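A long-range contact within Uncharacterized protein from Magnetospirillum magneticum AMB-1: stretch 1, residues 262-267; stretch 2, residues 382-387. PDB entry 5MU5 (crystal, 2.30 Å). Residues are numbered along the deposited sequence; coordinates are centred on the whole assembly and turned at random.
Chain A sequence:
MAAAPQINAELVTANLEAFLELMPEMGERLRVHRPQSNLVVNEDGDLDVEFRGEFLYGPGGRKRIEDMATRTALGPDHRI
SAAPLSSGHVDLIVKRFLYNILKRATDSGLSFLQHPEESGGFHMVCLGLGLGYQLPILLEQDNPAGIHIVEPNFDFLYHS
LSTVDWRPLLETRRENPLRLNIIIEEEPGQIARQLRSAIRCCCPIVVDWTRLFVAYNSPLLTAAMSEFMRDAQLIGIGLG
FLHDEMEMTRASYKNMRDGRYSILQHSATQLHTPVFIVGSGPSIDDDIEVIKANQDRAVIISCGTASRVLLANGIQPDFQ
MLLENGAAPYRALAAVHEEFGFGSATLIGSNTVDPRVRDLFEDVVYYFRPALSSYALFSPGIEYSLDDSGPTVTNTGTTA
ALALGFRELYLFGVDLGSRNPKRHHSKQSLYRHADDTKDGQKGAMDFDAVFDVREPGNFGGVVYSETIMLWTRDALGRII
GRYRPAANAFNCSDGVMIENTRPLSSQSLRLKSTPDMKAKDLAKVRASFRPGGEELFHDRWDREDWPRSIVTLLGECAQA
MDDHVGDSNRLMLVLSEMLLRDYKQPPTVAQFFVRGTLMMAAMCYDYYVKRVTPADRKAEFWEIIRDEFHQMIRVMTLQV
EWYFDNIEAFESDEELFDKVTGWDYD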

ATOM      1  N   SER A 262      21.657  -4.912 -18.714  1.00 41.66           N
ATOM      2  CA  SER A 262      20.512  -5.396 -19.443  1.00 40.84           C
ATOM      3  C   SER A 262      19.259  -5.260 -18.579  1.00 40.32           C
ATOM      4  O   SER A 262      19.343  -4.929 -17.399  1.00 40.28           O
ATOM      5  CB  SER A 262      20.721  -6.836 -19.853  1.00 40.91           C
ATOM      6  OG  SER A 262      21.848  -6.976 -20.691  1.00 41.60           O
ATOM      7  N   ILE A 263      18.111  -5.495 -19.201  1.00 40.84           N
ATOM      8  CA  ILE A 263      16.814  -5.303 -18.599  1.00 42.31           C
ATOM      9  C   ILE A 263      16.063  -6.608 -18.643  1.00 42.52           C
ATOM     10  O   ILE A 263      16.011  -7.252 -19.691  1.00 44.08           O
ATOM     11  CB  ILE A 263      15.975  -4.300 -19.404  1.00 44.93           C
ATOM     12  CG1 ILE A 263      16.699  -2.964 -19.542  1.00 49.05           C
ATOM     13  CG2 ILE A 263      14.644  -4.072 -18.709  1.00 47.20           C
ATOM     14  CD1 ILE A 263      17.080  -2.350 -18.207  1.00 51.08           C
ATOM     15  N   LEU A 264      15.466  -6.988 -17.521  1.00 41.24           N
ATOM     16  CA  LEU A 264      14.691  -8.215 -17.430  1.00 42.77           C
ATOM     17  C   LEU A 264      13.369  -8.137 -18.202  1.00 43.48           C
ATOM     18  O   LEU A 264      12.680  -7.125 -18.189  1.00 44.22           O
ATOM     19  CB  LEU A 264      14.430  -8.544 -15.974  1.00 44.35           C
ATOM     20  CG  LEU A 264      13.753  -9.886 -15.694  1.00 48.63           C
ATOM     21  CD1 LEU A 264      14.135 -10.420 -14.318  1.00 48.67           C
ATOM     22  CD2 LEU A 264      12.237  -9.763 -15.787  1.00 51.59           C
ATOM     23  N   GLN A 265      13.013  -9.249 -18.835  1.00 44.83           N
ATOM     24  CA  GLN A 265      11.814  -9.355 -19.673  1.00 45.59           C
ATOM     25  C   GLN A 265      11.086 -10.667 -19.342  1.00 41.08           C
ATOM     26  O   GLN A 265      11.725 -11.656 -19.039  1.00 38.60           O
ATOM     27  CB  GLN A 265      12.252  -9.320 -21.123  1.00 46.13           C
ATOM     28  CG  GLN A 265      11.178  -9.026 -22.121  1.00 51.33           C
ATOM     29  CD  GLN A 265      11.756  -8.560 -23.451  1.00 52.26           C
ATOM     30  OE1 GLN A 265      11.164  -7.735 -24.138  1.00 60.11           O
ATOM     31  NE2 GLN A 265      12.928  -9.050 -23.796  1.00 52.75           N
ATOM     32  N   HIS A 266       9.755 -10.637 -19.326  1.00 42.71           N
ATOM     33  CA  HIS A 266       8.947 -11.820 -19.081  1.00 42.20           C
ATOM     34  C   HIS A 266       9.003 -12.698 -20.292  1.00 44.10           C
ATOM     35  O   HIS A 266       9.001 -12.213 -21.397  1.00 46.46           O
ATOM     36  CB  HIS A 266       7.498 -11.452 -18.789  1.00 41.94           C
ATOM     37  CG  HIS A 266       7.300 -10.879 -17.424  1.00 44.09           C
ATOM     38  ND1 HIS A 266       6.678 -11.576 -16.406  1.00 45.32           N
ATOM     39  CD2 HIS A 266       7.691  -9.700 -16.889  1.00 44.44           C
ATOM     40  CE1 HIS A 266       6.670 -10.833 -15.310  1.00 45.23           C
ATOM     41  NE2 HIS A 266       7.286  -9.695 -15.573  1.00 44.39           N
ATOM     42  N   SER A 267       9.070 -13.997 -20.072  1.00 48.14           N
ATOM     43  CA  SER A 267       9.140 -14.957 -21.142  1.00 51.76           C
ATOM     44  C   SER A 267       7.784 -15.615 -21.340  1.00 52.75           C
ATOM     45  O   SER A 267       7.136 -15.997 -20.391  1.00 51.58           O
ATOM     46  CB  SER A 267      10.179 -16.020 -20.802  1.00 53.76           C
ATOM     47  OG  SER A 267      10.210 -17.026 -21.795  1.00 58.82           O
TER
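Stretch 2 382-387: IEYSLD

Stretch 2 crosses stretch 1 almost at a right angle: the direction from CA of Ile263 to CA of His266 and that from CA of Glu383 to CA of Leu386 are 91° apart. The contact joins parts of the chain at least 117 residues apart in sequence and buries 385 Å² in all, counting both sides. Stretch 1 is extended throughout, leaving a strand after Ile263 and continuing as an extended loop to Ser267, with Leu264 and His266 near polyproline II values. Stretch 2 begins as a 3-10 segment at Ile382 and Glu383 and becomes extended from Ser385 onward. At the turn, O of Ile382 accepts hydrogen bonds from N of Ser385 (3.1 Å) and from OG of Ser385 (2.7 Å). The CA-to-CB bond of Ser385 points away from stretch 1. The nearest pair of CA atoms across the stretches is that of Gln265 and Tyr384, 5.0 Å apart.

A single hydrogen bond links the stretches. The CA-to-CB bond of His266 points sideways, but with chi1 at -75° (m) the end of the side chain comes nearer to stretch 2, and NE2 of His266 donates to the backbone O of Ser385 at 2.8 Å, with an N-H...O angle of 155°. The acceptor lies near the plane of the imidazole, as a ring N-H requires. The backbone O of Glu383 also sits at the ring edge, 3.3 Å from CD2 of His266, so that two carbonyls of stretch 2 lie at the same edge of the ring, near its plane.

The backbones also meet without a conventional hydrogen bond. The O of Leu264 approaches CA of Tyr384 to 3.3 Å in a CA-H...O contact with an angle of 140° at the hydrogen. Nearby, CA of Gln265 packs 3.8 Å from O of Glu383. With no backbone hydrogen bond between them, the segments do not pair as strands, consistent with their steep crossing.

Side-chain packing completes the contact. Tyr384, which has the largest area covered by the opposing stretch (83 Å²), sets its ring against Ile263 in an apolar contact, with CD1 of Tyr384 3.5 Å from CG2 of Ile263. The same ring reaches Gln265, whose OE1 lies 3.7 Å from CE1 of Tyr384, while the Tyr384 hydroxyl is hydrogen-bonded elsewhere in the structure. In a second apolar contact, the ends of two leucine side chains converge, CD2 of Leu264 lying 3.9 Å from CD2 of Leu386. The same CD2 of Leu386 is 3.9 Å from NE2 of His266, bringing a methyl close to the polar link between the stretches.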

ATOM      1  N   ILE A 382       5.638  -1.951 -18.548  1.00 52.23           N
ATOM      2  CA  ILE A 382       5.207  -2.937 -17.578  1.00 53.44           C
ATOM      3  C   ILE A 382       5.861  -4.307 -17.773  1.00 49.51           C
ATOM      4  O   ILE A 382       6.134  -5.006 -16.798  1.00 46.06           O
ATOM      5  CB  ILE A 382       3.659  -3.041 -17.564  1.00 58.95           C
ATOM      6  CG1 ILE A 382       3.162  -3.827 -16.348  1.00 60.88           C
ATOM      7  CG2 ILE A 382       3.128  -3.652 -18.857  1.00 60.99           C
ATOM      8  CD1 ILE A 382       3.399  -3.136 -15.018  1.00 62.86           C
ATOM      9  N   GLU A 383       6.146  -4.677 -19.018  1.00 48.94           N
ATOM     10  CA  GLU A 383       6.805  -5.966 -19.304  1.00 49.08           C
ATOM     11  C   GLU A 383       8.232  -6.125 -18.735  1.00 46.90           C
ATOM     12  O   GLU A 383       8.793  -7.218 -18.782  1.00 45.57           O
ATOM     13  CB  GLU A 383       6.801  -6.279 -20.815  1.00 51.62           C
ATOM     14  CG  GLU A 383       7.650  -5.384 -21.712  1.00 54.00           C
ATOM     15  CD  GLU A 383       6.881  -4.219 -22.315  1.00 60.82           C
ATOM     16  OE1 GLU A 383       6.216  -3.449 -21.566  1.00 64.14           O
ATOM     17  OE2 GLU A 383       6.950  -4.063 -23.558  1.00 63.83           O
ATOM     18  N   TYR A 384       8.822  -5.048 -18.215  1.00 46.68           N
ATOM     19  CA  TYR A 384      10.163  -5.105 -17.636  1.00 44.76           C
ATOM     20  C   TYR A 384      10.149  -4.983 -16.109  1.00 43.09           C
ATOM     21  O   TYR A 384      11.189  -4.756 -15.488  1.00 40.49           O
ATOM     22  CB  TYR A 384      11.063  -4.023 -18.256  1.00 45.39           C
ATOM     23  CG  TYR A 384      11.062  -4.015 -19.768  1.00 45.52           C
ATOM     24  CD1 TYR A 384      11.800  -4.948 -20.495  1.00 47.90           C
ATOM     25  CD2 TYR A 384      10.342  -3.059 -20.479  1.00 46.21           C
ATOM     26  CE1 TYR A 384      11.807  -4.933 -21.884  1.00 48.77           C
ATOM     27  CE2 TYR A 384      10.340  -3.040 -21.868  1.00 46.92           C
ATOM     28  CZ  TYR A 384      11.063  -3.980 -22.554  1.00 47.40           C
ATOM     29  OH  TYR A 384      11.057  -3.972 -23.903  1.00 50.86           O
ATOM     30  N   SER A 385       8.976  -5.124 -15.504  1.00 44.03           N
ATOM     31  CA  SER A 385       8.862  -5.093 -14.046  1.00 46.19           C
ATOM     32  C   SER A 385       8.432  -6.456 -13.554  1.00 45.25           C
ATOM     33  O   SER A 385       8.111  -7.343 -14.347  1.00 44.82           O
ATOM     34  CB  SER A 385       7.855  -4.037 -13.565  1.00 47.80           C
ATOM     35  OG  SER A 385       6.625  -4.202 -14.216  1.00 54.01           O
ATOM     36  N   LEU A 386       8.474  -6.610 -12.238  1.00 44.08           N
ATOM     37  CA  LEU A 386       8.016  -7.795 -11.570  1.00 45.11           C
ATOM     38  C   LEU A 386       6.957  -7.411 -10.545  1.00 49.12           C
ATOM     39  O   LEU A 386       7.000  -6.319  -9.979  1.00 49.45           O
ATOM     40  CB  LEU A 386       9.179  -8.480 -10.861  1.00 42.87           C
ATOM     41  CG  LEU A 386      10.305  -8.974 -11.758  1.00 42.04           C
ATOM     42  CD1 LEU A 386      11.439  -9.460 -10.889  1.00 42.77           C
ATOM     43  CD2 LEU A 386       9.845 -10.073 -12.708  1.00 42.01           C
ATOM     44  N   ASP A 387       5.999  -8.316 -10.367  1.00 52.47           N
ATOM     45  CA  ASP A 387       5.017  -8.273  -9.303  1.00 53.70           C
ATOM     46  C   ASP A 387       5.540  -9.148  -8.176  1.00 52.64           C
ATOM     47  O   ASP A 387       6.252 -10.140  -8.425  1.00 48.30           O
ATOM     48  CB  ASP A 387       3.698  -8.882  -9.769  1.00 60.04           C
ATOM     49  CG  ASP A 387       2.998  -8.045 -10.808  1.00 69.08           C
ATOM     50  OD1 ASP A 387       3.209  -6.812 -10.827  1.00 74.73           O
ATOM     51  OD2 ASP A 387       2.221  -8.625 -11.603  1.00 76.77           O
TER